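Local coordinates for protein glutathione S-transferase 2 (Onchocerca volvulus, PDB 1TU7) that conjugates glutathione to electrophilic compounds as a pi-class glutathione S-transferase, working as a homodimer and apparently central to the parasite's detoxification, at residues Val99-Met104 and Phe155-Val160; Thr111-Tyr116 and Gln162-His167; Ile87-Glu92 and Glu129-Thr134. All coordinates share one frame; numbering follows the deposited sequence.

Contact 1 of 3, residues Val99-Met104 and Phe155-Val160; sequences VKYTRM and FEELDV
Y101 reaches from helix 81-107 to helix 149-164 and lays one face of its phenol ring against V160. The methyl CG2 of V160 does the touching: it stands 4.3 Å from the centroid of the Y101 ring, only 16° off the ring normal, a CH-pi contact over the face. It sits toward the rim of that face, and the nearest ring atom is Y101 CZ, 4.1 Å from V160 CG2, so the methyl lies by the hydroxyl-bearing end of the ring. The tyrosine gets there with CG trans to its own nitrogen (chi1 168°), which swings the ring out from the helix and across the gap.

At the ring's far end a water ties the two helices together. It is 2.6 Å from Y101 OH and donates to the backbone oxygen V160 O over 2.8 Å, so the same two residues meet through both a methyl and a water. The phenol oxygen also has a weak hydrogen bond to N203.

E157 meets the root of the tyrosine rather than its tip. Its chain bends at chi2 (65°) and brings OE2 to 4.1 Å from Y101 CB, a packing distance. The carboxylate's polar partners are two histidines: OE1 is hydrogen-bonded to H98, one turn back on helix 81-107, and OE2 to H161, just past V160. With both oxygens tied, the group is held in rotation, and the H98 bond makes a direct polar link between the helices.

All three residues are buried in the all-helical C-terminal domain. Helix 109-132 adds Y116 against Y101, V202 of the C-terminal tail touches both Y101 and V160, and helices 15-23 and 173-183 cover F155 on helix 149-164.

Contact 2 of 3, residues Thr111-Tyr116 and Gln162-His167; sequences TEKDPY and QILDPH
A lysine and a leucine share this contact in an unexpected way: K113 packs its aliphatic chain on L164 while its ammonium reaches, through a water, the backbone oxygen of the same leucine. The water accepts from K113 NZ at 2.8 Å and donates to L164 O at 2.7 Å. NZ is also hydrogen-bonded directly to Y109, further back on helix 109-132, so two partners fix the end of the lysine.

K113 is stretched out in every torsion, from chi1 at 179° onward, and this straight chain slides past L164 in the opposite sense. The methyl CD1 of L164 lies alongside it, 4.0 Å from K113 CE and nearly as close to CG. The other methyl turns to Y116: L164 CD2 comes to the edge of the ring, near its plane, 3.7 Å from Y116 CD1, and the two side chains cross at about a right angle. The two branches of one leucine are thus divided between a lysine chain and a tyrosine edge.

L164 is the last helical residue here. D165 leaves helical geometry, and its OD1 accepts from H167 N at 3.1 Å, approached from above the carboxylate plane. That bond closes an Asx turn, which takes the chain away from the end of helix 149-164.

Away from the glutathione site, the arrangement is helix-end packing in the helical bundle of the GST C-terminal domain: the last turn of helix 149-164 is set against an early, kinked part of helix 109-132.

Contact 3 of 3, residues Ile87-Glu92 and Glu129-Thr134; sequences IDMFCE and EKLLAT
With chi1 at -155°, F90 holds its CG roughly trans to its own nitrogen and sends its ring across to helix 109-132. M89, next to it, starts out extended and then bends at chi3 (96°), which brings CE over to the same leucine, L131. The methyl CD1 of L131 is shared: it packs 3.5 Å from F90 CD1 and 4.1 Å from M89 CE. The ring and L131 slide past each other in opposite senses, whereas M89 meets the leucine at a slant.

L132 adds backbone as well as side chain. Its N lies at the edge of the F90 ring, near the ring plane, 3.9 Å from F90 CE1, while L132 CB is 4.3 Å from F90 CZ. The side chains meet through carbon alone, and L132 N is the one polar atom brought close to the ring. Just behind, L131 O accepts from both T134 N and T134 OG1, the latter at 2.9 Å, and this double grip holds T134 against the backbone of L131.

The dimer interface adjoins the contact: Q46 and F47 of the second subunit pack on M89 and L131, and D88 forms a salt bridge with R68 of that subunit. Within the chain, helices 81-107 and 109-132 are joined here, with helix 149-164 supplying L154 to F90 and helix 173-183 packing L174 and L175 on L132.

How the contacts relate
Three helices, 81-107, 109-132 and 149-164, are joined pairwise by the three contacts, each contact using a different pair. Contacts 1 and 2 lie with centres 10 Å apart and touch through side chains: Y101 CB is 3.5 Å from Y116 OH, and M104 CE is 3.8 Å from L164 CD2. Contact 3 is set apart, its centre 16 Å from that of contact 1 and 23 Å from that of contact 2, beside the second subunit. The side chain of M89 in contact 3 is about 8 Å from a bound glutathione. The side chain of Y101 in contact 1 is about 11 Å from a bound glutathione. For contact 2, the side chain of Y116 is about 14 Å from a bound glutathione.

Contact 1 of 3, residues Val99-Met104 and Phe155-Val160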
ATOM      1  N   VAL A  99       1.691   1.767   9.836  1.00 14.20           N
ATOM      2  CA  VAL A  99       2.113   0.396  10.156  1.00 15.28           C
ATOM      3  C   VAL A  99       2.926   0.410  11.448  1.00 15.00           C
ATOM      4  O   VAL A  99       2.723  -0.436  12.325  1.00 15.44           O
ATOM      5  CB  VAL A  99       2.939  -0.214   9.009  1.00 16.33           C
ATOM      6  CG1 VAL A  99       3.629  -1.516   9.420  1.00 18.53           C
ATOM      7  CG2 VAL A  99       2.051  -0.501   7.826  1.00 18.13           C
ATOM      8  N   LYS A 100       3.819   1.369  11.597  1.00 14.26           N
ATOM      9  CA  LYS A 100       4.625   1.458  12.817  1.00 14.78           C
ATOM     10  C   LYS A 100       3.755   1.755  14.025  1.00 13.82           C
ATOM     11  O   LYS A 100       3.908   1.132  15.102  1.00 15.66           O
ATOM     12  CB  LYS A 100       5.714   2.523  12.701  1.00 15.00           C
ATOM     13  CG  LYS A 100       6.783   2.158  11.674  1.00 17.49           C
ATOM     14  CD  LYS A 100       7.877   3.202  11.541  1.00 19.57           C
ATOM     15  CE  LYS A 100       8.830   2.821  10.413  1.00 20.67           C
ATOM     16  NZ  LYS A 100       8.224   2.909   9.043  1.00 23.18           N
ATOM     17  N   TYR A 101       2.873   2.721  13.863  1.00 13.44           N
ATOM     18  CA  TYR A 101       1.934   3.090  14.903  1.00 13.53           C
ATOM     19  C   TYR A 101       1.089   1.891  15.321  1.00 14.37           C
ATOM     20  O   TYR A 101       0.992   1.593  16.510  1.00 14.13           O
ATOM     21  CB  TYR A 101       1.053   4.237  14.396  1.00 13.22           C
ATOM     22  CG  TYR A 101      -0.147   4.534  15.250  1.00 12.87           C
ATOM     23  CD1 TYR A 101      -0.025   5.322  16.380  1.00 14.34           C
ATOM     24  CD2 TYR A 101      -1.401   4.026  14.926  1.00 14.67           C
ATOM     25  CE1 TYR A 101      -1.120   5.590  17.190  1.00 14.56           C
ATOM     26  CE2 TYR A 101      -2.511   4.306  15.713  1.00 12.85           C
ATOM     27  CZ  TYR A 101      -2.372   5.083  16.833  1.00 12.80           C
ATOM     28  OH  TYR A 101      -3.499   5.343  17.591  1.00 14.62           O
ATOM     29  N   THR A 102       0.513   1.187  14.362  1.00 15.36           N
ATOM     30  CA  THR A 102      -0.373   0.064  14.717  1.00 16.68           C
ATOM     31  C   THR A 102       0.374  -1.124  15.333  1.00 16.18           C
ATOM     32  O   THR A 102      -0.183  -1.807  16.188  1.00 15.69           O
ATOM     33  CB  THR A 102      -1.222  -0.406  13.538  1.00 17.71           C
ATOM     34  OG1 THR A 102      -0.409  -0.728  12.439  1.00 21.27           O
ATOM     35  CG2 THR A 102      -2.111   0.670  13.020  1.00 18.25           C
ATOM     36  N   ARG A 103       1.622  -1.359  14.947  1.00 16.59           N
ATOM     37  CA  ARG A 103       2.399  -2.447  15.551  1.00 17.06           C
ATOM     38  C   ARG A 103       2.576  -2.124  17.033  1.00 17.44           C
ATOM     39  O   ARG A 103       2.382  -2.976  17.895  1.00 18.20           O
ATOM     40  CB  ARG A 103       3.753  -2.589  14.868  1.00 18.87           C
ATOM     41  N   MET A 104       2.896  -0.877  17.336  1.00 15.91           N
ATOM     42  CA  MET A 104       3.054  -0.443  18.718  1.00 15.69           C
ATOM     43  C   MET A 104       1.731  -0.608  19.460  1.00 16.71           C
ATOM     44  O   MET A 104       1.679  -1.226  20.515  1.00 16.64           O
ATOM     45  CB  MET A 104       3.597   0.961  18.794  1.00 16.51           C
ATOM     46  CG  MET A 104       3.754   1.490  20.192  1.00 15.21           C
ATOM     47  SD  MET A 104       2.268   2.224  20.879  1.00 18.52           S
ATOM     48  CE  MET A 104       2.045   3.549  19.727  1.00 19.80           C
ATOM     49  N   PHE A 155      -3.860  13.986   7.386  1.00 11.69           N
ATOM     50  CA  PHE A 155      -4.636  14.573   8.462  1.00 11.83           C
ATOM     51  C   PHE A 155      -4.926  13.540   9.546  1.00 11.66           C
ATOM     52  O   PHE A 155      -4.678  13.768  10.737  1.00 11.80           O
ATOM     53  CB  PHE A 155      -5.935  15.179   7.919  1.00 11.64           C
ATOM     54  CG  PHE A 155      -6.875  15.688   8.986  1.00 11.83           C
ATOM     55  CD1 PHE A 155      -8.221  15.395   8.927  1.00 11.92           C
ATOM     56  CD2 PHE A 155      -6.421  16.485  10.025  1.00 13.85           C
ATOM     57  CE1 PHE A 155      -9.096  15.836   9.874  1.00 13.75           C
ATOM     58  CE2 PHE A 155      -7.295  16.957  10.977  1.00 13.33           C
ATOM     59  CZ  PHE A 155      -8.634  16.638  10.901  1.00 12.48           C
ATOM     60  N   GLU A 156      -5.456  12.397   9.168  1.00 10.94           N
ATOM     61  CA  GLU A 156      -5.787  11.383  10.147  1.00 12.02           C
ATOM     62  C   GLU A 156      -4.545  10.892  10.879  1.00 13.07           C
ATOM     63  O   GLU A 156      -4.560  10.735  12.086  1.00 12.58           O
ATOM     64  CB  GLU A 156      -6.515  10.215   9.470  1.00 11.82           C
ATOM     65  CG  GLU A 156      -6.808   9.051  10.403  1.00 11.18           C
ATOM     66  CD  GLU A 156      -7.857   9.291  11.473  1.00 11.84           C
ATOM     67  OE1 GLU A 156      -8.400  10.423  11.553  1.00 13.57           O
ATOM     68  OE2 GLU A 156      -8.151   8.299  12.205  1.00 12.14           O
ATOM     69  N   GLU A 157      -3.456  10.683  10.164  1.00 12.12           N
ATOM     70  CA  GLU A 157      -2.240  10.171  10.808  1.00 12.69           C
ATOM     71  C   GLU A 157      -1.706  11.169  11.809  1.00 12.64           C
ATOM     72  O   GLU A 157      -1.286  10.777  12.917  1.00 13.19           O
ATOM     73  CB  GLU A 157      -1.190   9.787   9.775  1.00 12.28           C
ATOM     74  CG  GLU A 157      -0.211   8.766  10.314  1.00 13.29           C
ATOM     75  CD  GLU A 157      -0.891   7.463  10.606  1.00 16.74           C
ATOM     76  OE1 GLU A 157      -1.938   7.126  10.005  1.00 16.81           O
ATOM     77  OE2 GLU A 157      -0.362   6.737  11.467  1.00 19.34           O
ATOM     78  N   LEU A 158      -1.723  12.448  11.477  1.00 12.39           N
ATOM     79  CA  LEU A 158      -1.297  13.483  12.422  1.00 12.19           C
ATOM     80  C   LEU A 158      -2.252  13.539  13.607  1.00 13.61           C
ATOM     81  O   LEU A 158      -1.823  13.723  14.743  1.00 13.36           O
ATOM     82  CB  LEU A 158      -1.239  14.841  11.747  1.00 12.76           C
ATOM     83  CG  LEU A 158      -0.176  14.944  10.651  1.00 13.41           C
ATOM     84  CD1 LEU A 158      -0.295  16.269   9.972  1.00 14.18           C
ATOM     85  CD2 LEU A 158       1.251  14.675  11.144  1.00 14.81           C
ATOM     86  N   ASP A 159      -3.542  13.386  13.368  1.00 12.83           N
ATOM     87  CA  ASP A 159      -4.527  13.501  14.429  1.00 12.77           C
ATOM     88  C   ASP A 159      -4.359  12.361  15.426  1.00 13.25           C
ATOM     89  O   ASP A 159      -4.329  12.575  16.628  1.00 12.94           O
ATOM     90  CB  ASP A 159      -5.923  13.524  13.840  1.00 12.46           C
ATOM     91  CG  ASP A 159      -6.934  14.029  14.813  1.00 13.43           C
ATOM     92  OD1 ASP A 159      -6.963  15.262  15.022  1.00 15.15           O
ATOM     93  OD2 ASP A 159      -7.681  13.269  15.433  1.00 15.25           O
ATOM     94  N   VAL A 160      -4.219  11.140  14.937  1.00 13.08           N
ATOM     95  CA  VAL A 160      -4.058  10.012  15.871  1.00 13.70           C
ATOM     96  C   VAL A 160      -2.754  10.113  16.626  1.00 14.06           C
ATOM     97  O   VAL A 160      -2.682   9.759  17.807  1.00 13.77           O
ATOM     98  CB  VAL A 160      -4.225   8.636  15.205  1.00 14.85           C
ATOM     99  CG1 VAL A 160      -5.551   8.552  14.481  1.00 14.24           C
ATOM    100  CG2 VAL A 160      -3.076   8.270  14.347  1.00 16.86           C
TER
HETATM  101  O   HOH W   1      -3.514   7.427  19.182  1.00 15.70           O

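Contact 2 of 3, residues Thr111-Tyr116 and Gln162-His167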
ATOM      1  N   THR A 111       4.777  -1.326  26.752  1.00 19.94           N
ATOM      2  CA  THR A 111       6.222  -1.136  26.937  1.00 20.82           C
ATOM      3  C   THR A 111       6.896  -0.298  25.883  1.00 21.42           C
ATOM      4  O   THR A 111       8.031   0.118  26.086  1.00 21.97           O
ATOM      5  CB  THR A 111       6.933  -2.483  27.032  1.00 20.93           C
ATOM      6  OG1 THR A 111       6.668  -3.251  25.860  1.00 22.66           O
ATOM      7  CG2 THR A 111       6.360  -3.300  28.210  1.00 22.11           C
ATOM      8  N   GLU A 112       6.236  -0.040  24.763  1.00 21.45           N
ATOM      9  CA  GLU A 112       6.930   0.640  23.668  1.00 22.10           C
ATOM     10  C   GLU A 112       6.278   1.920  23.239  1.00 21.24           C
ATOM     11  O   GLU A 112       6.780   2.567  22.334  1.00 19.88           O
ATOM     12  CB  GLU A 112       7.085  -0.299  22.500  1.00 23.07           C
ATOM     13  CG  GLU A 112       7.671  -1.616  22.973  1.00 27.98           C
ATOM     14  CD  GLU A 112       8.501  -2.353  21.955  1.00 33.64           C
ATOM     15  OE1 GLU A 112       8.320  -2.139  20.737  1.00 37.75           O
ATOM     16  OE2 GLU A 112       9.325  -3.178  22.416  1.00 36.12           O
ATOM     17  N   LYS A 113       5.199   2.305  23.886  1.00 20.85           N
ATOM     18  CA  LYS A 113       4.595   3.591  23.597  1.00 20.60           C
ATOM     19  C   LYS A 113       5.597   4.717  23.835  1.00 21.26           C
ATOM     20  O   LYS A 113       5.792   5.583  22.992  1.00 20.06           O
ATOM     21  CB  LYS A 113       3.365   3.789  24.466  1.00 20.76           C
ATOM     22  CG  LYS A 113       2.677   5.128  24.264  1.00 22.51           C
ATOM     23  CD  LYS A 113       1.571   5.270  25.269  1.00 25.36           C
ATOM     24  CE  LYS A 113       1.010   6.649  25.314  1.00 28.15           C
ATOM     25  NZ  LYS A 113      -0.048   6.714  26.355  1.00 28.82           N
ATOM     26  N   ASP A 114       6.251   4.715  24.979  1.00 21.88           N
ATOM     27  CA  ASP A 114       7.083   5.849  25.308  1.00 22.85           C
ATOM     28  C   ASP A 114       8.348   5.951  24.446  1.00 22.96           C
ATOM     29  O   ASP A 114       8.660   7.043  23.988  1.00 22.37           O
ATOM     30  CB  ASP A 114       7.342   5.919  26.817  1.00 24.89           C
ATOM     31  CG  ASP A 114       6.107   6.401  27.588  1.00 27.85           C
ATOM     32  OD1 ASP A 114       5.248   7.079  26.980  1.00 33.73           O
ATOM     33  OD2 ASP A 114       5.897   6.182  28.804  1.00 34.80           O
ATOM     34  N   PRO A 115       9.025   4.833  24.177  1.00 22.60           N
ATOM     35  CA  PRO A 115      10.124   4.797  23.205  1.00 22.11           C
ATOM     36  C   PRO A 115       9.682   5.190  21.806  1.00 20.58           C
ATOM     37  O   PRO A 115      10.420   5.829  21.081  1.00 21.14           O
ATOM     38  CB  PRO A 115      10.577   3.324  23.230  1.00 23.39           C
ATOM     39  CG  PRO A 115      10.138   2.833  24.538  1.00 24.06           C
ATOM     40  CD  PRO A 115       8.885   3.540  24.872  1.00 23.41           C
ATOM     41  N   TYR A 116       8.488   4.793  21.414  1.00 18.62           N
ATOM     42  CA  TYR A 116       7.993   5.193  20.096  1.00 18.09           C
ATOM     43  C   TYR A 116       7.862   6.709  20.023  1.00 17.78           C
ATOM     44  O   TYR A 116       8.372   7.353  19.099  1.00 16.77           O
ATOM     45  CB  TYR A 116       6.636   4.560  19.875  1.00 17.53           C
ATOM     46  CG  TYR A 116       5.964   4.920  18.552  1.00 14.80           C
ATOM     47  CD1 TYR A 116       4.956   5.863  18.506  1.00 15.20           C
ATOM     48  CD2 TYR A 116       6.327   4.280  17.382  1.00 16.63           C
ATOM     49  CE1 TYR A 116       4.323   6.185  17.282  1.00 14.75           C
ATOM     50  CE2 TYR A 116       5.716   4.583  16.163  1.00 16.62           C
ATOM     51  CZ  TYR A 116       4.703   5.527  16.138  1.00 15.09           C
ATOM     52  OH  TYR A 116       4.116   5.814  14.940  1.00 15.31           O
ATOM     53  N   GLN A 162      -1.346  12.931  17.575  1.00 15.33           N
ATOM     54  CA  GLN A 162      -1.540  13.956  18.604  1.00 16.84           C
ATOM     55  C   GLN A 162      -2.363  13.427  19.749  1.00 16.62           C
ATOM     56  O   GLN A 162      -2.207  13.878  20.862  1.00 17.81           O
ATOM     57  CB  GLN A 162      -2.208  15.184  18.027  1.00 18.37           C
ATOM     58  CG  GLN A 162      -1.305  16.032  17.191  1.00 20.27           C
ATOM     59  CD  GLN A 162      -1.833  17.447  17.070  1.00 25.92           C
ATOM     60  OE1 GLN A 162      -3.056  17.671  16.940  1.00 31.12           O
ATOM     61  NE2 GLN A 162      -0.943  18.398  17.127  1.00 22.49           N
ATOM     62  N   ILE A 163      -3.248  12.475  19.493  1.00 15.77           N
ATOM     63  CA  ILE A 163      -3.940  11.806  20.578  1.00 16.00           C
ATOM     64  C   ILE A 163      -2.893  11.027  21.403  1.00 16.22           C
ATOM     65  O   ILE A 163      -2.931  11.040  22.646  1.00 17.63           O
ATOM     66  CB  ILE A 163      -5.015  10.870  20.063  1.00 15.96           C
ATOM     67  CG1 ILE A 163      -6.150  11.658  19.420  1.00 16.26           C
ATOM     68  CG2 ILE A 163      -5.596  10.036  21.218  1.00 16.31           C
ATOM     69  CD1 ILE A 163      -7.104  10.859  18.676  1.00 15.75           C
ATOM     70  N   LEU A 164      -1.979  10.341  20.714  1.00 15.36           N
ATOM     71  CA  LEU A 164      -0.958   9.527  21.359  1.00 15.74           C
ATOM     72  C   LEU A 164      -0.001  10.384  22.185  1.00 16.36           C
ATOM     73  O   LEU A 164       0.325  10.044  23.346  1.00 17.50           O
ATOM     74  CB  LEU A 164      -0.169   8.728  20.315  1.00 15.65           C
ATOM     75  CG  LEU A 164       0.799   7.698  20.917  1.00 16.09           C
ATOM     76  CD1 LEU A 164       0.069   6.521  21.439  1.00 17.49           C
ATOM     77  CD2 LEU A 164       1.810   7.295  19.840  1.00 15.78           C
ATOM     78  N   ASP A 165       0.431  11.486  21.588  1.00 16.44           N
ATOM     79  CA  ASP A 165       1.407  12.411  22.152  1.00 17.32           C
ATOM     80  C   ASP A 165       0.947  13.808  21.775  1.00 16.86           C
ATOM     81  O   ASP A 165       1.220  14.283  20.663  1.00 17.59           O
ATOM     82  CB  ASP A 165       2.790  12.143  21.572  1.00 17.70           C
ATOM     83  CG  ASP A 165       3.791  13.208  21.945  1.00 18.52           C
ATOM     84  OD1 ASP A 165       3.501  13.972  22.902  1.00 22.31           O
ATOM     85  OD2 ASP A 165       4.852  13.363  21.309  1.00 19.59           O
ATOM     86  N   PRO A 166       0.208  14.471  22.654  1.00 17.91           N
ATOM     87  CA  PRO A 166      -0.280  15.820  22.359  1.00 18.55           C
ATOM     88  C   PRO A 166       0.776  16.822  21.890  1.00 18.20           C
ATOM     89  O   PRO A 166       0.405  17.765  21.215  1.00 19.45           O
ATOM     90  CB  PRO A 166      -0.925  16.240  23.683  1.00 18.59           C
ATOM     91  CG  PRO A 166      -1.391  14.956  24.269  1.00 19.98           C
ATOM     92  CD  PRO A 166      -0.342  13.966  23.934  1.00 18.62           C
ATOM     93  N   HIS A 167       2.046  16.615  22.214  1.00 18.75           N
ATOM     94  CA  HIS A 167       3.098  17.547  21.850  1.00 19.83           C
ATOM     95  C   HIS A 167       3.874  17.173  20.611  1.00 19.64           C
ATOM     96  O   HIS A 167       4.880  17.792  20.302  1.00 19.00           O
ATOM     97  CB  HIS A 167       4.085  17.663  23.020  1.00 21.35           C
ATOM     98  CG  HIS A 167       3.454  18.195  24.267  1.00 26.84           C
ATOM     99  ND1 HIS A 167       2.938  19.469  24.346  1.00 32.91           N
ATOM    100  CD2 HIS A 167       3.223  17.616  25.469  1.00 31.32           C
ATOM    101  CE1 HIS A 167       2.430  19.660  25.554  1.00 33.52           C
ATOM    102  NE2 HIS A 167       2.590  18.550  26.252  1.00 33.69           N
TER
HETATM  103  O   HOH W   2      -1.120   9.072  25.430  1.00 35.26           O

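Contact 3 of 3, residues Ile87-Glu92 and Glu129-Thr134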
ATOM      1  N   ILE A  87       1.245  12.394  -4.863  1.00 11.53           N
ATOM      2  CA  ILE A  87       0.312  12.158  -3.788  1.00 11.69           C
ATOM      3  C   ILE A  87       0.255  10.706  -3.376  1.00 11.54           C
ATOM      4  O   ILE A  87       0.051  10.410  -2.222  1.00 11.73           O
ATOM      5  CB  ILE A  87      -1.085  12.704  -4.091  1.00 11.31           C
ATOM      6  CG1 ILE A  87      -1.754  11.996  -5.276  1.00 13.05           C
ATOM      7  CG2 ILE A  87      -0.998  14.216  -4.221  1.00 12.83           C
ATOM      8  CD1 ILE A  87      -3.115  12.547  -5.644  1.00 14.22           C
ATOM      9  N   ASP A  88       0.439   9.795  -4.329  1.00 11.09           N
ATOM     10  CA  ASP A  88       0.483   8.361  -4.040  1.00 11.34           C
ATOM     11  C   ASP A  88       1.685   8.060  -3.192  1.00 11.34           C
ATOM     12  O   ASP A  88       1.598   7.436  -2.139  1.00 11.12           O
ATOM     13  CB  ASP A  88       0.520   7.637  -5.378  1.00 10.97           C
ATOM     14  CG  ASP A  88       0.415   6.174  -5.298  1.00 10.27           C
ATOM     15  OD1 ASP A  88       0.345   5.592  -4.189  1.00 12.81           O
ATOM     16  OD2 ASP A  88       0.397   5.535  -6.396  1.00 12.76           O
ATOM     17  N   MET A  89       2.836   8.537  -3.647  1.00 11.16           N
ATOM     18  CA  MET A  89       4.074   8.348  -2.906  1.00 11.92           C
ATOM     19  C   MET A  89       3.912   8.883  -1.465  1.00 11.64           C
ATOM     20  O   MET A  89       4.306   8.235  -0.497  1.00 11.79           O
ATOM     21  CB  MET A  89       5.200   9.073  -3.639  1.00 12.51           C
ATOM     22  CG  MET A  89       6.540   8.940  -3.003  1.00 13.61           C
ATOM     23  SD  MET A  89       7.787   9.952  -3.868  1.00 14.16           S
ATOM     24  CE  MET A  89       7.777  11.383  -2.888  1.00 18.12           C
ATOM     25  N   PHE A  90       3.356  10.075  -1.327  1.00 11.33           N
ATOM     26  CA  PHE A  90       3.148  10.695  -0.020  1.00 11.40           C
ATOM     27  C   PHE A  90       2.224   9.821   0.846  1.00 12.11           C
ATOM     28  O   PHE A  90       2.536   9.508   1.996  1.00 11.95           O
ATOM     29  CB  PHE A  90       2.568  12.110  -0.204  1.00 11.92           C
ATOM     30  CG  PHE A  90       2.843  13.062   0.942  1.00 13.01           C
ATOM     31  CD1 PHE A  90       3.544  14.222   0.724  1.00 13.55           C
ATOM     32  CD2 PHE A  90       2.406  12.816   2.212  1.00 16.24           C
ATOM     33  CE1 PHE A  90       3.850  15.067   1.735  1.00 13.88           C
ATOM     34  CE2 PHE A  90       2.703  13.707   3.233  1.00 16.36           C
ATOM     35  CZ  PHE A  90       3.439  14.820   2.982  1.00 15.25           C
ATOM     36  N   CYS A  91       1.106   9.413   0.271  1.00 11.34           N
ATOM     37  CA  CYS A  91       0.126   8.604   0.967  1.00 12.16           C
ATOM     38  C   CYS A  91       0.736   7.276   1.409  1.00 12.01           C
ATOM     39  O   CYS A  91       0.498   6.815   2.524  1.00 11.78           O
ATOM     40  CB  CYS A  91      -1.102   8.410   0.090  1.00 11.85           C
ATOM     41  SG  CYS A  91      -2.557   7.850   1.027  1.00 16.01           S
ATOM     42  N   GLU A  92       1.562   6.685   0.566  1.00 11.13           N
ATOM     43  CA  GLU A  92       2.260   5.458   0.932  1.00 11.44           C
ATOM     44  C   GLU A  92       3.198   5.675   2.114  1.00 11.87           C
ATOM     45  O   GLU A  92       3.330   4.797   2.976  1.00 11.83           O
ATOM     46  CB  GLU A  92       3.011   4.861  -0.252  1.00 11.70           C
ATOM     47  CG  GLU A  92       2.101   4.276  -1.327  1.00 12.98           C
ATOM     48  CD  GLU A  92       1.321   3.079  -0.833  1.00 14.49           C
ATOM     49  OE1 GLU A  92       0.103   3.213  -0.671  1.00 15.26           O
ATOM     50  OE2 GLU A  92       1.991   2.060  -0.515  1.00 16.04           O
ATOM     51  N   GLU A 129       7.497  16.600   7.380  1.00 14.76           N
ATOM     52  CA  GLU A 129       7.664  18.031   7.463  1.00 14.88           C
ATOM     53  C   GLU A 129       8.515  18.493   6.269  1.00 14.67           C
ATOM     54  O   GLU A 129       8.211  19.521   5.650  1.00 15.97           O
ATOM     55  CB  GLU A 129       8.326  18.377   8.797  1.00 14.48           C
ATOM     56  CG  GLU A 129       8.624  19.851   9.024  1.00 14.89           C
ATOM     57  CD  GLU A 129       7.430  20.673   9.431  1.00 16.69           C
ATOM     58  OE1 GLU A 129       7.568  21.913   9.518  1.00 15.83           O
ATOM     59  OE2 GLU A 129       6.353  20.126   9.700  1.00 15.98           O
ATOM     60  N   LYS A 130       9.560  17.744   5.960  1.00 14.00           N
ATOM     61  CA  LYS A 130      10.446  18.031   4.845  1.00 14.31           C
ATOM     62  C   LYS A 130       9.733  17.868   3.491  1.00 14.53           C
ATOM     63  O   LYS A 130       9.864  18.703   2.605  1.00 16.28           O
ATOM     64  CB  LYS A 130      11.727  17.192   4.915  1.00 14.52           C
ATOM     65  CG  LYS A 130      12.745  17.436   3.801  1.00 15.56           C
ATOM     66  CD  LYS A 130      14.062  16.757   4.128  1.00 18.08           C
ATOM     67  CE  LYS A 130      15.144  17.127   3.108  1.00 20.49           C
ATOM     68  NZ  LYS A 130      16.462  16.487   3.381  1.00 25.17           N
ATOM     69  N   LEU A 131       8.993  16.780   3.340  1.00 14.46           N
ATOM     70  CA  LEU A 131       8.382  16.478   2.043  1.00 15.11           C
ATOM     71  C   LEU A 131       7.240  17.427   1.769  1.00 14.65           C
ATOM     72  O   LEU A 131       7.080  17.893   0.646  1.00 14.42           O
ATOM     73  CB  LEU A 131       7.889  15.046   2.037  1.00 14.54           C
ATOM     74  CG  LEU A 131       8.034  14.125   0.842  1.00 20.90           C
ATOM     75  CD1 LEU A 131       6.884  13.084   0.782  1.00 17.26           C
ATOM     76  CD2 LEU A 131       8.455  14.731  -0.468  1.00 16.48           C
ATOM     77  N   LEU A 132       6.458  17.755   2.796  1.00 14.08           N
ATOM     78  CA  LEU A 132       5.317  18.635   2.606  1.00 14.38           C
ATOM     79  C   LEU A 132       5.736  19.986   1.994  1.00 14.50           C
ATOM     80  O   LEU A 132       4.988  20.556   1.197  1.00 14.17           O
ATOM     81  CB  LEU A 132       4.580  18.814   3.922  1.00 14.57           C
ATOM     82  CG  LEU A 132       3.352  19.705   3.911  1.00 15.18           C
ATOM     83  CD1 LEU A 132       2.267  19.122   3.011  1.00 17.91           C
ATOM     84  CD2 LEU A 132       2.836  19.845   5.314  1.00 15.56           C
ATOM     85  N   ALA A 133       6.944  20.450   2.336  1.00 15.56           N
ATOM     86  CA  ALA A 133       7.468  21.717   1.855  1.00 15.39           C
ATOM     87  C   ALA A 133       7.595  21.800   0.344  1.00 15.76           C
ATOM     88  O   ALA A 133       7.697  22.887  -0.215  1.00 17.07           O
ATOM     89  CB  ALA A 133       8.837  21.955   2.481  1.00 15.47           C
ATOM     90  N   THR A 134       7.588  20.663  -0.342  1.00 16.07           N
ATOM     91  CA  THR A 134       7.968  20.684  -1.757  1.00 16.87           C
ATOM     92  C   THR A 134       6.942  21.328  -2.664  1.00 16.92           C
ATOM     93  O   THR A 134       7.278  21.681  -3.787  1.00 18.35           O
ATOM     94  CB  THR A 134       8.331  19.305  -2.318  1.00 17.89           C
ATOM     95  OG1 THR A 134       7.204  18.443  -2.239  1.00 19.60           O
ATOM     96  CG2 THR A 134       9.454  18.602  -1.544  1.00 19.85           C
TER